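Long-range contacts in mRNA export protein (Chaetomium thermophilum, PDB 4WPM), which probably takes part in exporting mRNA from the nucleus to the cytoplasm, this chain being its RNA recognition motif domain: residues H78-N83 with L92-T97; V21-G26 with Y66-V71; R41-F46 with F85-A90; E53-G58 with K73-H78. All coordinates share one frame; numbering follows the deposited sequence.

Contact 1 of 4, residues H78-N83 with L92-T97; sequences HLLRLN and LTIEET. With SO4 (sulfate ion), chain E; SO4 (sulfate ion), chain C.
I94 and N83 meet where the helix 73-81 runs out into a loop beside the strand 90-97. The isoleucine points at the other segment from its root: CB lies 4.0 Å from N83 CB. Its CG1, set anti to its own carbonyl carbon (chi1 -47°), passes 3.9 Å from N83 CA, and CD1 goes on to the helix end, 3.3 Å from L79 O and 3.8 Å from L82 CB. A beta-branched residue suits a strand and here fills the angle between sheet and helix. L80 adds CD2, 3.7 Å from I94 O. The one polar link comes from N83, whose CG stands anti to its backbone N; its OD1 accepts a hydrogen bond from I94 N at 2.6 Å, the N-H meeting a lone pair in the plane of the amide. T93 and E95, on either side of I94, bond through their backbones to L25 and K23 of the neighbouring strand. The N83 amide oxygen therefore does for I94 what a strand carbonyl would do, tying the loop to strand 90-97 through an N-H that points away from strand 20-25, while I94 packs against L79 O and L82 at the helix end.

Contact 2 of 4, residues V21-G26 with Y66-V71; sequences VIKILG and YVWLKV
Residues V21-L25 and Y66-V71 run antiparallel, their segment axes 4.6 Å apart at closest and 157° between directions, with I22 paired to L69 and I24 to V67 as hydrogen-bonded pairs. They are the two central strands of the RNA recognition motif sheet, neighbours although the first helix and another strand separate them in sequence. Each hydrogen-bonded pair exchanges two N-H...O bonds, among them I22 N to L69 O at 2.8 Å, and CA-H...O contacts fill in between.

Side chains alternate. I22, I24, V67 and L69 form the apolar face turned to the helices, where I24 CD1 touches L69 CD1 at 3.4 Å and V67 reaches L40 and L43. The opposite face carries V21, K23, L25, Y66 and W68. In RNA recognition motifs this is the face on which aromatic residues commonly meet RNA; in this crystal L25 packs on L80 and Y66 on R81 of the second subunit, another copy of this protein, and W68 lies against E99 and P102. K23 runs between the two aromatics: its CG lies over the W68 six-membered ring, 3.9 Å from the centroid, while V21 CG1 comes to that ring's edge. A bend at chi3 (60°) then turns CE over the centre of the Y66 ring. A long lysine serves well here, apolar along its stem and charged at its end. L25 CD1 covers the other face of the tyrosine, offset toward the rim. The ammonium K23 NZ makes a cation-pi contact 4.1 Å from the Y66 ring centroid, 13° off the ring normal.

Contact 3 of 4, residues R41-F46 with F85-A90; sequences RSLLDF and FTYAGA
Y87 of the short strand 86-87 reaches across to S42, L43 and F46 on the first helix of the RNA recognition motif. T86 comes first in 85-90, its O lying 4.3 Å from F46 CZ. In Y87, CG stands anti to the backbone N (chi1 168°), sending the ring towards the helix, where it slides past F46 in the opposite sense. The two ring planes are tilted by 34°, with Y87 CD1 over the face of F46, 3.3 Å from F46 CG. L43 adds CD1 over a face of the Y87 ring, 3.9 Å from Y87 CD2. A88 and G89 then form the corners of a type I' turn, both with positive phi, easy for G89, while A88 takes the left-handed conformation despite its CB; that CB lies over the face of Y87 opposite to L43, offset toward the rim. A90 closes the hairpin through backbone bonds with Y87. A tyrosine suits this place because its ring packs on F46 and L43 while its end is polar. At that end Y87 OH hydrogen-bonds S42 OG at 2.6 Å, in the plane of the ring, and S42 OG is also hydrogen-bonded to G39 O.

Contact 4 of 4, residues E53-G58 with K73-H78; sequences EKITLG and KDDAQH. With SO4 (sulfate ion), chain E.
Three carboxylates, those of E53, D74 and D75, crowd together where the loop after the first helix meets the start of the second, with H78 close by. E53 OE1 lies 2.9 Å from D74 OD2 and 3.2 Å from D75 OD1, pairs of acceptors that would repel if all were charged. The groups are not coplanar: the carboxylate planes of E53 and D74 stand 89° apart. Such crowding may raise the affinity of one of them for a proton.

In E53, CG is anti to the backbone N (chi1 -167°), and the extended chain beyond it crosses H78 at about a right angle. Its CB lies over one face of the imidazole, offset toward the rim, and CG is 3.6 Å from H78 CE1. E53 OE2 is modelled 2.4 Å from H78 ND1, too short to be taken literally. A positive charge on H78, if present, would partly offset the acidic cluster.

Next to the acids I55 brings hydrocarbon to the helix. Its CD1 meets D75 CB at 3.3 Å, and CG1 is 3.6 Å from D75 CG, the two side chains crossing obliquely. An apolar isoleucine suits this buried spot, its end packed on the D75 stem. N72 OD1 accepts a hydrogen bond from D75 N. Q77 NE2 hydrogen-bonds a sulfate, probably from the crystallisation liquor. The whole is the joint between the loop leaving the first helix and the first two turns of the second helix, in the beta-alpha-beta-beta-alpha-beta fold of an RNA recognition motif.

Overall arrangement
All four contacts lie in one compact domain. Contact 2 forms the middle of the sheet, and contact 1 lies next to it, the two centres about 8 Å apart: E95 O and K23 N are 2.8 Å apart, a probable backbone hydrogen bond, and I94 CG2 packs on I22 CG2. Contact 3 joins the first helix to the hairpin end; L92 of contact 1 bridges to it through L43 and Y87. Contact 4, about 16 Å from contact 3 between centres, meets contact 2 through V71 CG1 and L57 CD2, 3.5 Å apart, and shares H78 with contact 1. Q77 and R81, one turn apart on the helix 73-81, both approach the same sulfate. Contacts 1 and 2 also touch the second subunit.

Contact 1 of 4, residues H78-N83 with L92-T97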
# COMPACT_ATOMS: atom_id res chain seq x y z
N HIS A 78 -1.17 -20.56 -5.89
CA HIS A 78 -0.31 -21.00 -4.79
C HIS A 78 0.15 -19.81 -3.95
O HIS A 78 0.27 -19.91 -2.73
CB HIS A 78 0.88 -21.79 -5.32
CG HIS A 78 0.49 -23.03 -6.06
ND1 HIS A 78 0.75 -23.22 -7.40
CD2 HIS A 78 -0.15 -24.15 -5.65
CE1 HIS A 78 0.29 -24.40 -7.78
NE2 HIS A 78 -0.26 -24.98 -6.73
N LEU A 79 0.42 -18.69 -4.62
CA LEU A 79 0.81 -17.47 -3.91
C LEU A 79 -0.36 -16.94 -3.09
O LEU A 79 -0.18 -16.47 -1.97
CB LEU A 79 1.27 -16.40 -4.90
CG LEU A 79 2.65 -16.58 -5.54
CD1 LEU A 79 2.84 -15.59 -6.68
CD2 LEU A 79 3.75 -16.42 -4.51
N LEU A 80 -1.56 -17.03 -3.65
CA LEU A 80 -2.76 -16.55 -2.98
C LEU A 80 -3.08 -17.35 -1.71
O LEU A 80 -3.69 -16.83 -0.78
CB LEU A 80 -3.96 -16.57 -3.94
CG LEU A 80 -4.01 -15.45 -4.98
CD1 LEU A 80 -5.11 -15.71 -6.00
CD2 LEU A 80 -4.20 -14.09 -4.32
N ARG A 81 -2.68 -18.62 -1.68
CA ARG A 81 -2.87 -19.43 -0.48
C ARG A 81 -2.09 -18.88 0.70
O ARG A 81 -2.49 -19.03 1.85
CB ARG A 81 -2.46 -20.89 -0.71
CG ARG A 81 -3.58 -21.75 -1.28
CD ARG A 81 -3.16 -23.21 -1.44
NE ARG A 81 -4.13 -23.97 -2.21
CZ ARG A 81 -4.13 -25.29 -2.34
NH1 ARG A 81 -3.20 -26.03 -1.74
NH2 ARG A 81 -5.07 -25.89 -3.06
N LEU A 82 -0.96 -18.23 0.41
CA LEU A 82 -0.10 -17.71 1.46
C LEU A 82 -0.61 -16.37 2.01
O LEU A 82 0.04 -15.75 2.85
CB LEU A 82 1.33 -17.55 0.94
CG LEU A 82 1.95 -18.80 0.32
CD1 LEU A 82 3.35 -18.52 -0.19
CD2 LEU A 82 1.96 -19.96 1.32
N ASN A 83 -1.76 -15.92 1.51
CA ASN A 83 -2.36 -14.70 2.02
C ASN A 83 -2.70 -14.82 3.49
O ASN A 83 -3.33 -15.80 3.91
CB ASN A 83 -3.63 -14.35 1.23
CG ASN A 83 -4.33 -13.12 1.77
OD1 ASN A 83 -3.94 -11.99 1.49
ND2 ASN A 83 -5.38 -13.34 2.56
N LEU A 92 1.18 -10.85 5.92
CA LEU A 92 1.14 -10.57 4.49
C LEU A 92 -0.29 -10.57 3.96
O LEU A 92 -1.08 -11.47 4.26
CB LEU A 92 1.97 -11.60 3.72
CG LEU A 92 3.49 -11.58 3.90
CD1 LEU A 92 4.14 -12.53 2.92
CD2 LEU A 92 4.07 -10.18 3.76
N THR A 93 -0.62 -9.54 3.17
CA THR A 93 -1.88 -9.50 2.44
C THR A 93 -1.56 -9.65 0.96
O THR A 93 -0.98 -8.76 0.35
CB THR A 93 -2.64 -8.18 2.68
OG1 THR A 93 -2.78 -7.95 4.09
CG2 THR A 93 -4.02 -8.22 2.03
N ILE A 94 -1.95 -10.79 0.39
CA ILE A 94 -1.65 -11.09 -1.00
C ILE A 94 -2.94 -11.06 -1.82
O ILE A 94 -3.90 -11.75 -1.48
CB ILE A 94 -0.97 -12.47 -1.13
CG1 ILE A 94 0.15 -12.61 -0.08
CG2 ILE A 94 -0.49 -12.71 -2.56
CD1 ILE A 94 0.91 -13.92 -0.13
N GLU A 95 -2.94 -10.27 -2.88
CA GLU A 95 -4.14 -10.09 -3.71
C GLU A 95 -3.84 -10.03 -5.20
O GLU A 95 -2.78 -9.55 -5.62
CB GLU A 95 -4.89 -8.82 -3.29
CG GLU A 95 -5.26 -8.78 -1.81
CD GLU A 95 -6.01 -7.52 -1.44
OE1 GLU A 95 -5.79 -6.47 -2.08
OE2 GLU A 95 -6.84 -7.58 -0.50
N GLU A 96 -4.77 -10.54 -6.00
CA GLU A 96 -4.72 -10.39 -7.45
C GLU A 96 -5.37 -9.07 -7.85
O GLU A 96 -6.33 -8.63 -7.22
CB GLU A 96 -5.42 -11.56 -8.14
CG GLU A 96 -5.19 -11.61 -9.64
CD GLU A 96 -5.99 -12.70 -10.32
OE1 GLU A 96 -6.19 -13.77 -9.70
OE2 GLU A 96 -6.42 -12.50 -11.48
N THR A 97 -4.84 -8.44 -8.89
CA THR A 97 -5.34 -7.14 -9.34
C THR A 97 -5.22 -6.97 -10.85
O THR A 97 -4.33 -7.55 -11.48
CB THR A 97 -4.58 -5.98 -8.66
OG1 THR A 97 -5.18 -4.73 -9.01
CG2 THR A 97 -3.11 -5.98 -9.07
S SO4 E . -6.92 -22.39 -2.76
O1 SO4 E . -7.17 -23.24 -3.93
O2 SO4 E . -8.18 -21.87 -2.25
O3 SO4 E . -6.27 -23.18 -1.72
O4 SO4 E . -6.06 -21.28 -3.16
S SO4 C . -8.49 -4.77 -8.20
O1 SO4 C . -9.61 -3.84 -8.17
O2 SO4 C . -8.89 -6.04 -7.61
O3 SO4 C . -8.07 -4.98 -9.58
O4 SO4 C . -7.37 -4.21 -7.44

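Contact 2 of 4, residues V21-G26 with Y66-V71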
# COMPACT_ATOMS: atom_id res chain seq x y z
N VAL A 21 -1.06 -10.26 -12.34
CA VAL A 21 -0.39 -9.33 -11.44
C VAL A 21 -0.80 -9.60 -10.00
O VAL A 21 -1.99 -9.71 -9.69
CB VAL A 21 -0.71 -7.87 -11.80
CG1 VAL A 21 -0.01 -6.91 -10.84
CG2 VAL A 21 -0.30 -7.57 -13.24
N ILE A 22 0.20 -9.72 -9.12
CA ILE A 22 -0.04 -9.93 -7.69
C ILE A 22 0.49 -8.75 -6.88
O ILE A 22 1.61 -8.29 -7.11
CB ILE A 22 0.63 -11.23 -7.20
CG1 ILE A 22 0.10 -12.44 -7.97
CG2 ILE A 22 0.43 -11.41 -5.70
CD1 ILE A 22 -1.38 -12.72 -7.77
N LYS A 23 -0.32 -8.28 -5.94
CA LYS A 23 0.08 -7.23 -5.01
C LYS A 23 0.27 -7.81 -3.61
O LYS A 23 -0.60 -8.52 -3.10
CB LYS A 23 -0.96 -6.11 -4.98
CG LYS A 23 -1.06 -5.34 -6.29
CD LYS A 23 -2.07 -4.19 -6.21
CE LYS A 23 -1.72 -3.16 -5.15
NZ LYS A 23 -2.70 -2.04 -5.14
N ILE A 24 1.41 -7.50 -3.00
CA ILE A 24 1.74 -7.99 -1.66
C ILE A 24 1.94 -6.82 -0.70
O ILE A 24 2.71 -5.90 -0.98
CB ILE A 24 3.00 -8.86 -1.67
CG1 ILE A 24 2.84 -10.03 -2.64
CG2 ILE A 24 3.31 -9.38 -0.26
CD1 ILE A 24 4.12 -10.80 -2.90
N LEU A 25 1.26 -6.89 0.44
CA LEU A 25 1.34 -5.85 1.47
C LEU A 25 1.87 -6.44 2.78
O LEU A 25 1.53 -7.57 3.13
CB LEU A 25 -0.03 -5.22 1.69
CG LEU A 25 -0.11 -3.96 2.54
CD1 LEU A 25 0.72 -2.83 1.96
CD2 LEU A 25 -1.56 -3.53 2.69
N GLY A 26 2.69 -5.67 3.49
CA GLY A 26 3.17 -6.06 4.80
C GLY A 26 4.68 -6.24 4.90
O GLY A 26 5.20 -6.51 5.99
N TYR A 66 3.81 -1.62 -1.27
CA TYR A 66 3.44 -2.85 -1.97
C TYR A 66 4.62 -3.51 -2.69
O TYR A 66 5.57 -2.84 -3.10
CB TYR A 66 2.35 -2.56 -3.00
CG TYR A 66 0.98 -2.33 -2.41
CD1 TYR A 66 0.19 -3.40 -2.01
CD2 TYR A 66 0.47 -1.05 -2.26
CE1 TYR A 66 -1.07 -3.20 -1.47
CE2 TYR A 66 -0.78 -0.84 -1.72
CZ TYR A 66 -1.55 -1.92 -1.33
OH TYR A 66 -2.80 -1.71 -0.79
N VAL A 67 4.54 -4.83 -2.82
CA VAL A 67 5.41 -5.59 -3.70
C VAL A 67 4.58 -6.12 -4.86
O VAL A 67 3.56 -6.78 -4.64
CB VAL A 67 6.10 -6.75 -2.97
CG1 VAL A 67 6.90 -7.62 -3.95
CG2 VAL A 67 7.01 -6.23 -1.87
N TRP A 68 5.02 -5.84 -6.08
CA TRP A 68 4.30 -6.26 -7.28
C TRP A 68 5.00 -7.45 -7.91
O TRP A 68 6.23 -7.46 -8.01
CB TRP A 68 4.21 -5.11 -8.28
CG TRP A 68 3.49 -3.90 -7.77
CD1 TRP A 68 3.94 -3.00 -6.84
CD2 TRP A 68 2.19 -3.44 -8.16
NE1 TRP A 68 3.00 -2.02 -6.63
CE2 TRP A 68 1.91 -2.27 -7.43
CE3 TRP A 68 1.23 -3.92 -9.06
CZ2 TRP A 68 0.72 -1.57 -7.57
CZ3 TRP A 68 0.04 -3.22 -9.20
CH2 TRP A 68 -0.20 -2.05 -8.46
N LEU A 69 4.23 -8.45 -8.31
CA LEU A 69 4.78 -9.63 -8.97
C LEU A 69 3.96 -9.98 -10.21
O LEU A 69 2.73 -9.96 -10.18
CB LEU A 69 4.81 -10.83 -8.02
CG LEU A 69 5.66 -10.68 -6.77
CD1 LEU A 69 5.46 -11.88 -5.85
CD2 LEU A 69 7.13 -10.53 -7.14
N LYS A 70 4.67 -10.29 -11.29
CA LYS A 70 4.04 -10.73 -12.53
C LYS A 70 4.27 -12.24 -12.70
O LYS A 70 5.40 -12.68 -12.83
CB LYS A 70 4.60 -9.95 -13.71
CG LYS A 70 3.60 -9.67 -14.82
CD LYS A 70 4.17 -8.66 -15.81
CE LYS A 70 3.12 -8.20 -16.81
NZ LYS A 70 3.73 -7.62 -18.04
N VAL A 71 3.18 -13.00 -12.69
CA VAL A 71 3.26 -14.46 -12.71
C VAL A 71 2.15 -15.08 -13.56
O VAL A 71 1.15 -14.41 -13.86
CB VAL A 71 3.16 -15.05 -11.28
CG1 VAL A 71 4.31 -14.53 -10.42
CG2 VAL A 71 1.82 -14.70 -10.64

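Contact 3 of 4, residues R41-F46 with F85-A90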
# COMPACT_ATOMS: atom_id res chain seq x y z
N ARG A 41 14.17 -9.69 -2.17
CA ARG A 41 14.73 -10.99 -2.52
C ARG A 41 14.41 -12.06 -1.48
O ARG A 41 14.04 -13.18 -1.82
CB ARG A 41 16.25 -10.88 -2.70
CG ARG A 41 16.92 -12.13 -3.23
CD ARG A 41 18.09 -12.54 -2.35
NE ARG A 41 17.65 -13.13 -1.09
CZ ARG A 41 18.45 -13.41 -0.07
NH1 ARG A 41 19.75 -13.15 -0.14
NH2 ARG A 41 17.95 -13.95 1.03
N SER A 42 14.56 -11.71 -0.21
CA SER A 42 14.27 -12.63 0.88
C SER A 42 12.80 -13.02 0.89
O SER A 42 12.44 -14.15 1.22
CB SER A 42 14.67 -12.03 2.23
OG SER A 42 13.86 -10.91 2.54
N LEU A 43 11.94 -12.07 0.53
CA LEU A 43 10.50 -12.32 0.46
C LEU A 43 10.16 -13.30 -0.66
O LEU A 43 9.45 -14.28 -0.43
CB LEU A 43 9.74 -11.01 0.25
CG LEU A 43 8.25 -11.13 -0.08
CD1 LEU A 43 7.48 -11.73 1.08
CD2 LEU A 43 7.67 -9.77 -0.46
N LEU A 44 10.67 -13.04 -1.86
CA LEU A 44 10.39 -13.91 -3.00
C LEU A 44 10.95 -15.30 -2.75
O LEU A 44 10.34 -16.30 -3.14
CB LEU A 44 10.96 -13.32 -4.29
CG LEU A 44 10.53 -11.89 -4.64
CD1 LEU A 44 10.86 -11.58 -6.10
CD2 LEU A 44 9.05 -11.65 -4.35
N ASP A 45 12.11 -15.36 -2.10
CA ASP A 45 12.70 -16.64 -1.74
C ASP A 45 11.78 -17.39 -0.79
O ASP A 45 11.59 -18.60 -0.91
CB ASP A 45 14.08 -16.43 -1.10
CG ASP A 45 14.75 -17.74 -0.74
OD1 ASP A 45 15.38 -18.36 -1.62
OD2 ASP A 45 14.65 -18.16 0.44
N PHE A 46 11.20 -16.66 0.17
CA PHE A 46 10.27 -17.24 1.13
C PHE A 46 9.01 -17.75 0.45
O PHE A 46 8.51 -18.82 0.78
CB PHE A 46 9.91 -16.21 2.20
CG PHE A 46 8.67 -16.55 2.98
CD1 PHE A 46 8.70 -17.51 3.97
CD2 PHE A 46 7.47 -15.91 2.71
CE1 PHE A 46 7.56 -17.82 4.69
CE2 PHE A 46 6.33 -16.21 3.42
CZ PHE A 46 6.37 -17.17 4.41
N PHE A 85 -0.55 -15.13 5.89
CA PHE A 85 0.58 -15.73 6.59
C PHE A 85 1.54 -14.66 7.10
O PHE A 85 1.55 -13.54 6.60
CB PHE A 85 1.33 -16.70 5.66
CG PHE A 85 0.73 -18.08 5.62
CD1 PHE A 85 -0.65 -18.26 5.65
CD2 PHE A 85 1.54 -19.20 5.53
CE1 PHE A 85 -1.20 -19.52 5.61
CE2 PHE A 85 1.00 -20.46 5.49
CZ PHE A 85 -0.37 -20.63 5.53
N THR A 86 2.32 -15.03 8.11
CA THR A 86 3.29 -14.11 8.70
C THR A 86 4.69 -14.37 8.14
O THR A 86 5.17 -15.50 8.14
CB THR A 86 3.32 -14.25 10.24
OG1 THR A 86 2.01 -14.04 10.77
CG2 THR A 86 4.28 -13.24 10.85
N TYR A 87 5.33 -13.30 7.66
CA TYR A 87 6.70 -13.38 7.19
C TYR A 87 7.57 -12.33 7.87
O TYR A 87 7.28 -11.14 7.82
CB TYR A 87 6.77 -13.18 5.67
CG TYR A 87 8.18 -12.96 5.17
CD1 TYR A 87 9.09 -14.01 5.10
CD2 TYR A 87 8.60 -11.70 4.77
CE1 TYR A 87 10.38 -13.81 4.65
CE2 TYR A 87 9.89 -11.49 4.32
CZ TYR A 87 10.77 -12.55 4.26
OH TYR A 87 12.06 -12.35 3.81
N ALA A 88 8.65 -12.80 8.50
CA ALA A 88 9.59 -11.93 9.19
C ALA A 88 8.88 -11.03 10.20
O ALA A 88 9.26 -9.88 10.40
CB ALA A 88 10.37 -11.09 8.18
N GLY A 89 7.85 -11.58 10.84
CA GLY A 89 7.14 -10.88 11.89
C GLY A 89 6.07 -9.91 11.42
O GLY A 89 5.65 -9.04 12.18
N ALA A 90 5.65 -10.05 10.16
CA ALA A 90 4.61 -9.18 9.60
C ALA A 90 3.59 -9.99 8.82
O ALA A 90 3.94 -10.90 8.06
CB ALA A 90 5.24 -8.12 8.71

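Contact 4 of 4, residues E53-G58 with K73-H78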
# COMPACT_ATOMS: atom_id res chain seq x y z
N GLU A 53 5.48 -25.59 -4.68
CA GLU A 53 5.29 -25.91 -6.09
C GLU A 53 6.62 -25.90 -6.84
O GLU A 53 6.70 -26.32 -7.99
CB GLU A 53 4.33 -24.91 -6.72
CG GLU A 53 3.80 -25.29 -8.10
CD GLU A 53 3.27 -24.10 -8.87
OE1 GLU A 53 3.08 -24.22 -10.10
OE2 GLU A 53 3.03 -23.04 -8.25
N LYS A 54 7.67 -25.41 -6.18
CA LYS A 54 8.92 -25.08 -6.85
C LYS A 54 8.59 -24.08 -7.95
O LYS A 54 8.79 -24.33 -9.14
CB LYS A 54 9.64 -26.32 -7.39
CG LYS A 54 10.40 -27.09 -6.32
CD LYS A 54 11.60 -26.29 -5.82
CE LYS A 54 11.34 -25.57 -4.50
NZ LYS A 54 12.12 -24.31 -4.39
N ILE A 55 8.07 -22.94 -7.52
CA ILE A 55 7.77 -21.82 -8.39
C ILE A 55 8.98 -20.91 -8.55
O ILE A 55 9.79 -20.77 -7.64
CB ILE A 55 6.56 -21.01 -7.85
CG1 ILE A 55 6.20 -19.89 -8.84
CG2 ILE A 55 6.87 -20.43 -6.48
CD1 ILE A 55 5.06 -19.02 -8.39
N THR A 56 9.09 -20.32 -9.74
CA THR A 56 10.14 -19.36 -10.04
C THR A 56 9.48 -18.01 -10.33
O THR A 56 8.67 -17.89 -11.26
CB THR A 56 11.00 -19.79 -11.23
OG1 THR A 56 11.29 -21.19 -11.14
CG2 THR A 56 12.31 -19.01 -11.25
N LEU A 57 9.83 -17.01 -9.53
CA LEU A 57 9.25 -15.68 -9.65
C LEU A 57 10.20 -14.79 -10.44
O LEU A 57 11.28 -14.44 -9.98
CB LEU A 57 8.99 -15.07 -8.27
CG LEU A 57 7.93 -15.78 -7.41
CD1 LEU A 57 7.89 -15.18 -6.01
CD2 LEU A 57 6.56 -15.73 -8.05
N GLY A 58 9.77 -14.43 -11.65
CA GLY A 58 10.60 -13.66 -12.56
C GLY A 58 10.64 -12.17 -12.25
O GLY A 58 11.62 -11.70 -11.67
N LYS A 73 -0.98 -17.92 -14.29
CA LYS A 73 -2.22 -18.07 -13.53
C LYS A 73 -2.13 -19.15 -12.44
O LYS A 73 -2.58 -18.93 -11.32
CB LYS A 73 -3.38 -18.40 -14.47
CG LYS A 73 -4.74 -18.28 -13.80
CD LYS A 73 -5.77 -19.20 -14.41
CE LYS A 73 -6.17 -18.76 -15.81
NZ LYS A 73 -5.65 -19.69 -16.84
N ASP A 74 -1.57 -20.31 -12.77
CA ASP A 74 -1.46 -21.39 -11.80
C ASP A 74 -0.57 -20.98 -10.63
O ASP A 74 -0.85 -21.31 -9.48
CB ASP A 74 -0.90 -22.66 -12.45
CG ASP A 74 -0.79 -23.82 -11.48
OD1 ASP A 74 -1.83 -24.39 -11.11
OD2 ASP A 74 0.35 -24.15 -11.07
N ASP A 75 0.49 -20.25 -10.95
CA ASP A 75 1.40 -19.73 -9.93
C ASP A 75 0.68 -18.80 -8.97
O ASP A 75 1.00 -18.76 -7.78
CB ASP A 75 2.56 -18.99 -10.60
CG ASP A 75 3.56 -19.93 -11.25
OD1 ASP A 75 3.50 -21.15 -10.99
OD2 ASP A 75 4.41 -19.43 -12.02
N ALA A 76 -0.28 -18.04 -9.49
CA ALA A 76 -1.01 -17.07 -8.69
C ALA A 76 -1.80 -17.75 -7.57
O ALA A 76 -1.90 -17.22 -6.47
CB ALA A 76 -1.94 -16.26 -9.57
N GLN A 77 -2.36 -18.92 -7.86
CA GLN A 77 -3.18 -19.62 -6.88
C GLN A 77 -2.38 -20.06 -5.66
O GLN A 77 -2.85 -19.95 -4.53
CB GLN A 77 -3.85 -20.84 -7.53
CG GLN A 77 -4.99 -21.42 -6.71
CD GLN A 77 -5.64 -22.62 -7.39
OE1 GLN A 77 -5.34 -22.93 -8.54
NE2 GLN A 77 -6.54 -23.29 -6.67
N HIS A 78 -1.17 -20.56 -5.89
CA HIS A 78 -0.31 -21.00 -4.79
C HIS A 78 0.15 -19.81 -3.95
O HIS A 78 0.27 -19.91 -2.73
CB HIS A 78 0.88 -21.79 -5.32
CG HIS A 78 0.49 -23.03 -6.06
ND1 HIS A 78 0.75 -23.22 -7.40
CD2 HIS A 78 -0.15 -24.15 -5.65
CE1 HIS A 78 0.29 -24.40 -7.78
NE2 HIS A 78 -0.26 -24.98 -6.73
S SO4 E . -6.92 -22.39 -2.76
O1 SO4 E . -7.17 -23.24 -3.93
O2 SO4 E . -8.18 -21.87 -2.25
O3 SO4 E . -6.27 -23.18 -1.72
O4 SO4 E . -6.06 -21.28 -3.16